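Local coordinates for protein 5-carboxymethyl-2-hydroxymuconate semialdehyde dehydrogenase (Thermus thermophilus, PDB 2D4E) that probably catalyses the NAD-dependent oxidation of 5-carboxymethyl-2-hydroxymuconate semialdehyde to the corresponding carboxylate, as a tetrameric member of the aldehyde dehydrogenase family, at residues E42-L47 and G56-G61; L155-R160 and K499-P504; L279-A284 and V441-L446. All blocks are in the same frame, centred on the assembly; numbering follows the deposited sequence.

Contact 1 of 3, residues E42-L47 and G56-G61; sequences ETFPSL and GVAARG. With NA (sodium ion), chain I.
The beta hairpin formed by strands 43-48 and 53-59 brings E42-L47 alongside G56-G61, and the far end of its first strand enters a sodium site. F44 and A58 form the central hydrogen-bonded pair of the antiparallel register: F44 N donates to A58 O at 2.9 Å, A58 N returns the bond to F44 O, and both donors lie in the plane of the carbonyl they approach. Beyond the strand end, R60 N reaches E42 O at 3.0 Å along an almost straight N-H line (174°), although it sits above the carbonyl plane.

The F44 ring and the R60 chain carry the side-chain contact. With chi1 of F44 at 68°, CG stands between the backbone N and the carbonyl carbon, a crowded position that swings the ring back over the partner strand. There A58 CB makes a CH-pi contact over one face, 4.1 Å from the ring centroid, while R60 CA lies at the edge in plane. F228 brings a second ring against F44, with the two planes strongly inclined.

E42 and R60 extend side by side in the same direction, their carboxylate and guanidinium planes nearly perpendicular. The E42 OE1 to R60 NH1 separation of 3.8 Å makes a long salt bridge in which no N-H points at the oxygen; the stronger partner of R60 is E231, through NH2. A water that donates to T43 O is also weakly bound by R60 NH1.

S46 OG, anti to its backbone N, binds sodium at 2.7 Å, and L47 O does so at 2.5 Å. A water, D113 and W200 complete the site, which thus draws on the first strand of an antiparallel beta hairpin of the aldehyde dehydrogenase fold.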
loop_
_atom_site.group_PDB
_atom_site.type_symbol
_atom_site.label_atom_id
_atom_site.label_comp_id
_atom_site.label_asym_id
_atom_site.label_seq_id
_atom_site.Cartn_x
_atom_site.Cartn_y
_atom_site.Cartn_z
ATOM N N GLU C 42 -37.899 0.314 34.911
ATOM C CA GLU C 42 -38.370 -0.825 34.139
ATOM C C GLU C 42 -37.263 -1.788 33.720
ATOM O O GLU C 42 -36.113 -1.393 33.512
ATOM C CB GLU C 42 -39.107 -0.341 32.890
ATOM C CG GLU C 42 -40.489 0.223 33.162
ATOM C CD GLU C 42 -41.206 0.642 31.890
ATOM O OE1 GLU C 42 -41.197 -0.143 30.914
ATOM O OE2 GLU C 42 -41.787 1.749 31.868
ATOM N N THR C 43 -37.628 -3.061 33.605
ATOM C CA THR C 43 -36.694 -4.094 33.185
ATOM C C THR C 43 -37.433 -5.058 32.264
ATOM O O THR C 43 -38.656 -4.997 32.137
ATOM C CB THR C 43 -36.144 -4.907 34.386
ATOM O OG1 THR C 43 -37.223 -5.580 35.043
ATOM C CG2 THR C 43 -35.432 -4.001 35.380
ATOM N N PHE C 44 -36.683 -5.936 31.608
ATOM C CA PHE C 44 -37.270 -6.935 30.730
ATOM C C PHE C 44 -36.514 -8.237 30.979
ATOM O O PHE C 44 -35.314 -8.233 31.254
ATOM C CB PHE C 44 -37.185 -6.493 29.259
ATOM C CG PHE C 44 -35.785 -6.445 28.702
ATOM C CD1 PHE C 44 -35.227 -7.564 28.086
ATOM C CD2 PHE C 44 -35.033 -5.275 28.777
ATOM C CE1 PHE C 44 -33.944 -7.517 27.550
ATOM C CE2 PHE C 44 -33.746 -5.218 28.243
ATOM C CZ PHE C 44 -33.201 -6.341 27.627
ATOM N N PRO C 45 -37.214 -9.371 30.907
ATOM C CA PRO C 45 -36.556 -10.655 31.146
ATOM C C PRO C 45 -35.880 -11.268 29.929
ATOM O O PRO C 45 -36.188 -10.923 28.786
ATOM C CB PRO C 45 -37.699 -11.522 31.633
ATOM C CG PRO C 45 -38.823 -11.072 30.717
ATOM C CD PRO C 45 -38.661 -9.550 30.674
ATOM N N SER C 46 -34.948 -12.176 30.201
ATOM C CA SER C 46 -34.248 -12.918 29.167
ATOM C C SER C 46 -34.370 -14.383 29.562
ATOM O O SER C 46 -34.061 -14.757 30.696
ATOM C CB SER C 46 -32.773 -12.533 29.087
ATOM O OG SER C 46 -32.143 -13.298 28.070
ATOM N N LEU C 47 -34.818 -15.204 28.621
ATOM C CA LEU C 47 -35.019 -16.626 28.854
ATOM C C LEU C 47 -33.783 -17.493 28.607
ATOM O O LEU C 47 -32.844 -17.094 27.915
ATOM C CB LEU C 47 -36.150 -17.138 27.949
ATOM C CG LEU C 47 -37.443 -16.320 27.856
ATOM C CD1 LEU C 47 -38.396 -16.984 26.874
ATOM C CD2 LEU C 47 -38.087 -16.205 29.234
ATOM N N GLY C 56 -32.882 -14.075 34.179
ATOM C CA GLY C 56 -32.711 -12.858 34.940
ATOM C C GLY C 56 -33.345 -11.719 34.174
ATOM O O GLY C 56 -34.095 -11.948 33.218
ATOM N N VAL C 57 -33.050 -10.490 34.582
ATOM C CA VAL C 57 -33.622 -9.330 33.921
ATOM C C VAL C 57 -32.564 -8.288 33.582
ATOM O O VAL C 57 -31.497 -8.249 34.190
ATOM C CB VAL C 57 -34.718 -8.679 34.812
ATOM C CG1 VAL C 57 -35.777 -9.719 35.173
ATOM C CG2 VAL C 57 -34.099 -8.103 36.078
ATOM N N ALA C 58 -32.867 -7.446 32.601
ATOM C CA ALA C 58 -31.956 -6.391 32.187
ATOM C C ALA C 58 -32.729 -5.080 32.133
ATOM O O ALA C 58 -33.913 -5.069 31.792
ATOM C CB ALA C 58 -31.368 -6.715 30.814
ATOM N N ALA C 59 -32.059 -3.979 32.469
ATOM C CA ALA C 59 -32.689 -2.659 32.450
ATOM C C ALA C 59 -33.253 -2.342 31.064
ATOM O O ALA C 59 -32.591 -2.561 30.046
ATOM C CB ALA C 59 -31.680 -1.594 32.861
ATOM N N ARG C 60 -34.476 -1.824 31.028
ATOM C CA ARG C 60 -35.119 -1.489 29.766
ATOM C C ARG C 60 -34.825 -0.042 29.398
ATOM O O ARG C 60 -35.563 0.866 29.773
ATOM C CB ARG C 60 -36.629 -1.713 29.875
ATOM C CG ARG C 60 -37.388 -1.507 28.576
ATOM C CD ARG C 60 -38.819 -1.987 28.707
ATOM N NE ARG C 60 -39.589 -1.755 27.488
ATOM C CZ ARG C 60 -40.840 -2.164 27.307
ATOM N NH1 ARG C 60 -41.469 -2.829 28.267
ATOM N NH2 ARG C 60 -41.467 -1.904 26.169
ATOM N N GLY C 61 -33.740 0.156 28.657
ATOM C CA GLY C 61 -33.333 1.494 28.260
ATOM C C GLY C 61 -34.159 2.139 27.166
ATOM O O GLY C 61 -34.670 1.463 26.272
HETATM NA NA NA I . -31.593 -15.444 26.537
HETATM O O HOH W 1 -40.446 -5.005 30.340
HETATM O O HOH W 2 -33.446 -15.772 24.946
#

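Contact 2 of 3, residues L155-R160 and K499-P504; sequences LYYTVR and KTIALP
Six backbone hydrogen bonds join L155-R160 to K499-P504, two in each of the antiparallel pairs L155 with L503, Y157 with I501 and V159 with K499. The straightest, at 171°, runs from I501 N to Y157 O over 2.8 Å and arrives nearly along the C=O axis. Between these pairs, CA-H groups approach carbonyl oxygens: T158 CA lies 3.1 Å from K499 O, and Y156 CA makes a similar contact with I501 O.

Apolar packing divides between the two faces. On the face of L155, Y157, I501 and L503, the first torsion of Y157 (70°) puts CG in the crowded position between the backbone N and the carbonyl carbon, so the ring lies alongside I501. I501 CB makes a CH-pi contact over one ring face, 3.8 Å from the centroid, and CD1 reaches Y157 CE1 at 3.4 Å. The edge of the same ring meets L503 CD2, which also rests on L155 CB at 4.0 Å. On the reverse face, Y156 CD2 comes within 3.4 Å of A502 CB, while T500 CG2 stands at the ring edge.

Polar side-chain ends turn to other partners. The hydroxyls of Y156 and Y157 bond to V468 O and H450 ND1 of the second subunit, and K499 NZ to the carbonyl oxygens of L454 and L456 of that subunit, whereas T158 OG1 bonds to D145 of its own chain.

The paired strands 154-162 and 496-504 belong to a projecting arm, consistent with the oligomerisation arm of aldehyde dehydrogenases. Strand 145-147 runs beside the first, helix 488-495 leads into the second, and T500-A502 continue the sheet in parallel pairing with a strand of the second subunit.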
loop_
_atom_site.group_PDB
_atom_site.type_symbol
_atom_site.label_atom_id
_atom_site.label_comp_id
_atom_site.label_asym_id
_atom_site.label_seq_id
_atom_site.Cartn_x
_atom_site.Cartn_y
_atom_site.Cartn_z
ATOM N N LEU C 155 3.829 19.642 -1.911
ATOM C CA LEU C 155 3.858 18.457 -1.075
ATOM C C LEU C 155 2.426 18.254 -0.604
ATOM O O LEU C 155 1.842 19.140 0.016
ATOM C CB LEU C 155 4.746 18.613 0.164
ATOM C CG LEU C 155 4.512 17.424 1.123
ATOM C CD1 LEU C 155 4.906 16.113 0.421
ATOM C CD2 LEU C 155 5.302 17.591 2.413
ATOM N N TYR C 156 1.847 17.113 -0.952
ATOM C CA TYR C 156 0.515 16.768 -0.489
ATOM C C TYR C 156 0.757 15.510 0.322
ATOM O O TYR C 156 1.507 14.626 -0.099
ATOM C CB TYR C 156 -0.440 16.405 -1.634
ATOM C CG TYR C 156 -0.829 17.531 -2.555
ATOM C CD1 TYR C 156 0.033 17.964 -3.564
ATOM C CD2 TYR C 156 -2.078 18.146 -2.442
ATOM C CE1 TYR C 156 -0.342 18.982 -4.444
ATOM C CE2 TYR C 156 -2.459 19.162 -3.314
ATOM C CZ TYR C 156 -1.589 19.575 -4.312
ATOM O OH TYR C 156 -1.961 20.579 -5.176
ATOM N N TYR C 157 0.148 15.429 1.494
ATOM C CA TYR C 157 0.291 14.236 2.295
ATOM C C TYR C 157 -1.056 13.983 2.933
ATOM O O TYR C 157 -1.848 14.904 3.111
ATOM C CB TYR C 157 1.420 14.390 3.332
ATOM C CG TYR C 157 1.172 15.349 4.475
ATOM C CD1 TYR C 157 0.505 14.932 5.627
ATOM C CD2 TYR C 157 1.654 16.656 4.432
ATOM C CE1 TYR C 157 0.330 15.791 6.715
ATOM C CE2 TYR C 157 1.484 17.525 5.513
ATOM C CZ TYR C 157 0.822 17.083 6.650
ATOM O OH TYR C 157 0.664 17.925 7.725
ATOM N N THR C 158 -1.332 12.723 3.237
ATOM C CA THR C 158 -2.603 12.369 3.833
ATOM C C THR C 158 -2.426 11.673 5.171
ATOM O O THR C 158 -1.450 10.951 5.391
ATOM C CB THR C 158 -3.395 11.436 2.903
ATOM O OG1 THR C 158 -2.605 10.276 2.625
ATOM C CG2 THR C 158 -3.734 12.138 1.591
ATOM N N VAL C 159 -3.381 11.904 6.060
ATOM C CA VAL C 159 -3.380 11.277 7.372
ATOM C C VAL C 159 -4.824 10.893 7.674
ATOM O O VAL C 159 -5.744 11.299 6.967
ATOM C CB VAL C 159 -2.863 12.243 8.472
ATOM C CG1 VAL C 159 -1.436 12.669 8.159
ATOM C CG2 VAL C 159 -3.779 13.461 8.572
ATOM N N ARG C 160 -5.015 10.091 8.713
ATOM C CA ARG C 160 -6.343 9.672 9.129
ATOM C C ARG C 160 -6.546 10.113 10.580
ATOM O O ARG C 160 -5.605 10.094 11.374
ATOM C CB ARG C 160 -6.484 8.146 9.050
ATOM C CG ARG C 160 -6.475 7.563 7.657
ATOM C CD ARG C 160 -6.435 6.034 7.732
ATOM N NE ARG C 160 -6.738 5.410 6.446
ATOM C CZ ARG C 160 -7.934 5.434 5.864
ATOM N NH1 ARG C 160 -8.959 6.046 6.448
ATOM N NH2 ARG C 160 -8.103 4.847 4.691
ATOM N N LYS C 499 -7.653 12.788 5.371
ATOM C CA LYS C 499 -7.437 14.216 5.265
ATOM C C LYS C 499 -6.267 14.473 4.332
ATOM O O LYS C 499 -5.197 13.878 4.490
ATOM C CB LYS C 499 -7.143 14.819 6.643
ATOM C CG LYS C 499 -7.002 16.338 6.627
ATOM C CD LYS C 499 -6.659 16.909 8.005
ATOM C CE LYS C 499 -7.794 16.709 8.996
ATOM N NZ LYS C 499 -7.518 17.400 10.280
ATOM N N THR C 500 -6.479 15.341 3.344
ATOM C CA THR C 500 -5.417 15.681 2.408
ATOM C C THR C 500 -4.873 17.055 2.789
ATOM O O THR C 500 -5.612 18.037 2.835
ATOM C CB THR C 500 -5.929 15.707 0.946
ATOM O OG1 THR C 500 -6.332 14.387 0.556
ATOM C CG2 THR C 500 -4.829 16.193 0.002
ATOM N N ILE C 501 -3.579 17.112 3.081
ATOM C CA ILE C 501 -2.940 18.361 3.462
ATOM C C ILE C 501 -1.959 18.775 2.375
ATOM O O ILE C 501 -1.122 17.981 1.939
ATOM C CB ILE C 501 -2.208 18.211 4.812
ATOM C CG1 ILE C 501 -3.228 17.881 5.905
ATOM C CG2 ILE C 501 -1.447 19.496 5.144
ATOM C CD1 ILE C 501 -2.624 17.440 7.211
ATOM N N ALA C 502 -2.070 20.025 1.944
ATOM C CA ALA C 502 -1.219 20.550 0.888
ATOM C C ALA C 502 -0.464 21.807 1.306
ATOM O O ALA C 502 -0.960 22.626 2.086
ATOM C CB ALA C 502 -2.066 20.849 -0.351
ATOM N N LEU C 503 0.748 21.944 0.784
ATOM C CA LEU C 503 1.570 23.112 1.053
ATOM C C LEU C 503 2.562 23.268 -0.086
ATOM O O LEU C 503 3.155 22.288 -0.544
ATOM C CB LEU C 503 2.340 22.968 2.365
ATOM C CG LEU C 503 3.222 21.727 2.471
ATOM C CD1 LEU C 503 4.267 21.916 3.550
ATOM C CD2 LEU C 503 2.345 20.530 2.770
ATOM N N PRO C 504 2.738 24.503 -0.575
ATOM C CA PRO C 504 3.681 24.754 -1.669
ATOM C C PRO C 504 5.091 24.845 -1.095
ATOM O O PRO C 504 5.274 25.302 0.028
ATOM C CB PRO C 504 3.202 26.086 -2.229
ATOM C CG PRO C 504 2.726 26.803 -0.991
ATOM C CD PRO C 504 1.959 25.715 -0.253
#

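Contact 3 of 3, residues L279-A284 and V441-L446; sequences LVFADA and VFTRDL
L279 opens the contact in parallel pairing with V441, where 277-280 and 438-442 are adjacent strands of the large mixed sheet; its carbonyl oxygen accepts F442 N at 2.8 Å nearly along the C=O axis. The same oxygen lies in plane at the edge of the F442 ring, against which helix 286-298 packs. V280, paired with F442, sets CG2 obliquely against that ring, 4.1 Å from CD1. F281 N then donates to F442 O at 2.9 Å, the last backbone-to-backbone bond between the two segments, while the F281 ring lies beside T443, with CD2 3.8 Å from T443 CB.

From F281 to A284 a type I turn brings D283 over the other loop. Its chi1 of 80° holds the carboxylate in the crowded position between backbone N and carbonyl carbon; T443 OG1 donates to D283 OD1 at 2.6 Å, on the syn lone pair, and weak bonds arrive from R444 N to OD1 and from D445 N to OD2. R444 NH1 reaches D283 O at 3.1 Å from above the carbonyl plane. A284 CB closes on F442 O at 3.2 Å. An alanine at D283 would remove the acceptor shared by these groups and would probably loosen the tie between the turn and the T443-D445 loop.

D445 N-caps helix 446-455 through R448 N. The T443 hydroxyl and the weaker N-H bonds are likely to favour the charged form of D283.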
loop_
_atom_site.group_PDB
_atom_site.type_symbol
_atom_site.label_atom_id
_atom_site.label_comp_id
_atom_site.label_asym_id
_atom_site.label_seq_id
_atom_site.Cartn_x
_atom_site.Cartn_y
_atom_site.Cartn_z
ATOM N N LEU C 279 -21.025 -25.088 -3.173
ATOM C CA LEU C 279 -21.097 -25.800 -4.448
ATOM C C LEU C 279 -20.140 -26.986 -4.419
ATOM O O LEU C 279 -18.930 -26.820 -4.248
ATOM C CB LEU C 279 -20.715 -24.903 -5.635
ATOM C CG LEU C 279 -20.921 -23.391 -5.676
ATOM C CD1 LEU C 279 -20.793 -22.946 -7.130
ATOM C CD2 LEU C 279 -22.255 -22.985 -5.114
ATOM N N VAL C 280 -20.684 -28.183 -4.594
ATOM C CA VAL C 280 -19.861 -29.379 -4.577
ATOM C C VAL C 280 -19.832 -30.018 -5.950
ATOM O O VAL C 280 -20.869 -30.431 -6.479
ATOM C CB VAL C 280 -20.387 -30.405 -3.562
ATOM C CG1 VAL C 280 -19.473 -31.628 -3.538
ATOM C CG2 VAL C 280 -20.459 -29.769 -2.171
ATOM N N PHE C 281 -18.639 -30.084 -6.530
ATOM C CA PHE C 281 -18.455 -30.684 -7.848
ATOM C C PHE C 281 -18.021 -32.141 -7.718
ATOM O O PHE C 281 -17.377 -32.529 -6.736
ATOM C CB PHE C 281 -17.420 -29.894 -8.644
ATOM C CG PHE C 281 -17.925 -28.568 -9.131
ATOM C CD1 PHE C 281 -18.527 -28.455 -10.383
ATOM C CD2 PHE C 281 -17.827 -27.432 -8.325
ATOM C CE1 PHE C 281 -19.027 -27.228 -10.827
ATOM C CE2 PHE C 281 -18.323 -26.200 -8.757
ATOM C CZ PHE C 281 -18.926 -26.099 -10.013
ATOM N N ALA C 282 -18.377 -32.938 -8.718
ATOM C CA ALA C 282 -18.055 -34.357 -8.727
ATOM C C ALA C 282 -16.567 -34.681 -8.595
ATOM O O ALA C 282 -16.213 -35.772 -8.167
ATOM C CB ALA C 282 -18.612 -34.990 -9.993
ATOM N N ASP C 283 -15.699 -33.735 -8.940
ATOM C CA ASP C 283 -14.255 -33.978 -8.892
ATOM C C ASP C 283 -13.556 -33.572 -7.597
ATOM O O ASP C 283 -12.337 -33.678 -7.491
ATOM C CB ASP C 283 -13.576 -33.245 -10.054
ATOM C CG ASP C 283 -13.372 -31.762 -9.764
ATOM O OD1 ASP C 283 -14.167 -31.193 -8.985
ATOM O OD2 ASP C 283 -12.425 -31.163 -10.320
ATOM N N ALA C 284 -14.314 -33.106 -6.616
ATOM C CA ALA C 284 -13.716 -32.662 -5.366
ATOM C C ALA C 284 -13.476 -33.791 -4.385
ATOM O O ALA C 284 -13.898 -34.924 -4.604
ATOM C CB ALA C 284 -14.604 -31.606 -4.720
ATOM N N VAL C 441 -16.719 -23.315 -2.325
ATOM C CA VAL C 441 -16.553 -24.094 -3.536
ATOM C C VAL C 441 -15.678 -25.316 -3.318
ATOM O O VAL C 441 -14.550 -25.212 -2.837
ATOM C CB VAL C 441 -15.932 -23.245 -4.649
ATOM C CG1 VAL C 441 -15.917 -24.026 -5.955
ATOM C CG2 VAL C 441 -16.708 -21.935 -4.793
ATOM N N PHE C 442 -16.213 -26.477 -3.675
ATOM C CA PHE C 442 -15.487 -27.721 -3.534
ATOM C C PHE C 442 -15.267 -28.363 -4.901
ATOM O O PHE C 442 -16.190 -28.894 -5.520
ATOM C CB PHE C 442 -16.246 -28.662 -2.596
ATOM C CG PHE C 442 -16.443 -28.101 -1.214
ATOM C CD1 PHE C 442 -17.522 -27.270 -0.931
ATOM C CD2 PHE C 442 -15.518 -28.366 -0.203
ATOM C CE1 PHE C 442 -17.678 -26.707 0.341
ATOM C CE2 PHE C 442 -15.664 -27.806 1.071
ATOM C CZ PHE C 442 -16.746 -26.975 1.344
ATOM N N THR C 443 -14.027 -28.285 -5.365
ATOM C CA THR C 443 -13.618 -28.840 -6.649
ATOM C C THR C 443 -12.095 -28.893 -6.604
ATOM O O THR C 443 -11.467 -28.068 -5.934
ATOM C CB THR C 443 -14.057 -27.930 -7.821
ATOM O OG1 THR C 443 -13.795 -28.587 -9.065
ATOM C CG2 THR C 443 -13.288 -26.596 -7.788
ATOM N N ARG C 444 -11.499 -29.859 -7.296
ATOM C CA ARG C 444 -10.047 -29.972 -7.307
ATOM C C ARG C 444 -9.440 -29.236 -8.498
ATOM O O ARG C 444 -8.240 -28.977 -8.523
ATOM C CB ARG C 444 -9.608 -31.440 -7.355
ATOM C CG ARG C 444 -9.736 -32.224 -6.052
ATOM C CD ARG C 444 -8.939 -33.528 -6.184
ATOM N NE ARG C 444 -8.933 -34.373 -4.988
ATOM C CZ ARG C 444 -9.841 -35.307 -4.718
ATOM N NH1 ARG C 444 -10.850 -35.526 -5.551
ATOM N NH2 ARG C 444 -9.724 -36.044 -3.621
ATOM N N ASP C 445 -10.268 -28.893 -9.477
ATOM C CA ASP C 445 -9.780 -28.212 -10.671
ATOM C C ASP C 445 -9.343 -26.769 -10.414
ATOM O O ASP C 445 -10.148 -25.918 -10.032
ATOM C CB ASP C 445 -10.841 -28.249 -11.770
ATOM C CG ASP C 445 -10.303 -27.777 -13.109
ATOM O OD1 ASP C 445 -10.448 -26.578 -13.438
ATOM O OD2 ASP C 445 -9.716 -28.609 -13.829
ATOM N N LEU C 446 -8.058 -26.512 -10.639
ATOM C CA LEU C 446 -7.464 -25.198 -10.428
ATOM C C LEU C 446 -8.197 -24.064 -11.137
ATOM O O LEU C 446 -8.686 -23.142 -10.490
ATOM C CB LEU C 446 -5.992 -25.219 -10.861
ATOM C CG LEU C 446 -5.184 -23.917 -10.789
ATOM C CD1 LEU C 446 -5.220 -23.360 -9.385
ATOM C CD2 LEU C 446 -3.743 -24.182 -11.198
#

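The three contacts are widely separated, their centres 49 to 50 Å apart and their nearest atoms about 30 to 33 Å. Contact 1 closes first, as a local hairpin; contact 2 then joins strands far apart in sequence, and contact 3 is nested inside the loop it closes. Each belongs to a different sheet: contact 1 to the hairpin, contact 2 to the antiparallel arm, contact 3 to neighbouring parallel strands of the larger mixed sheet. Contacts 1 and 3 lie on opposite sides of the chain's centre. Contacts 2 and 3 both touch the third subunit, and the arm of contact 2 also pairs with a strand of the second, so these two regions help build the tetramer.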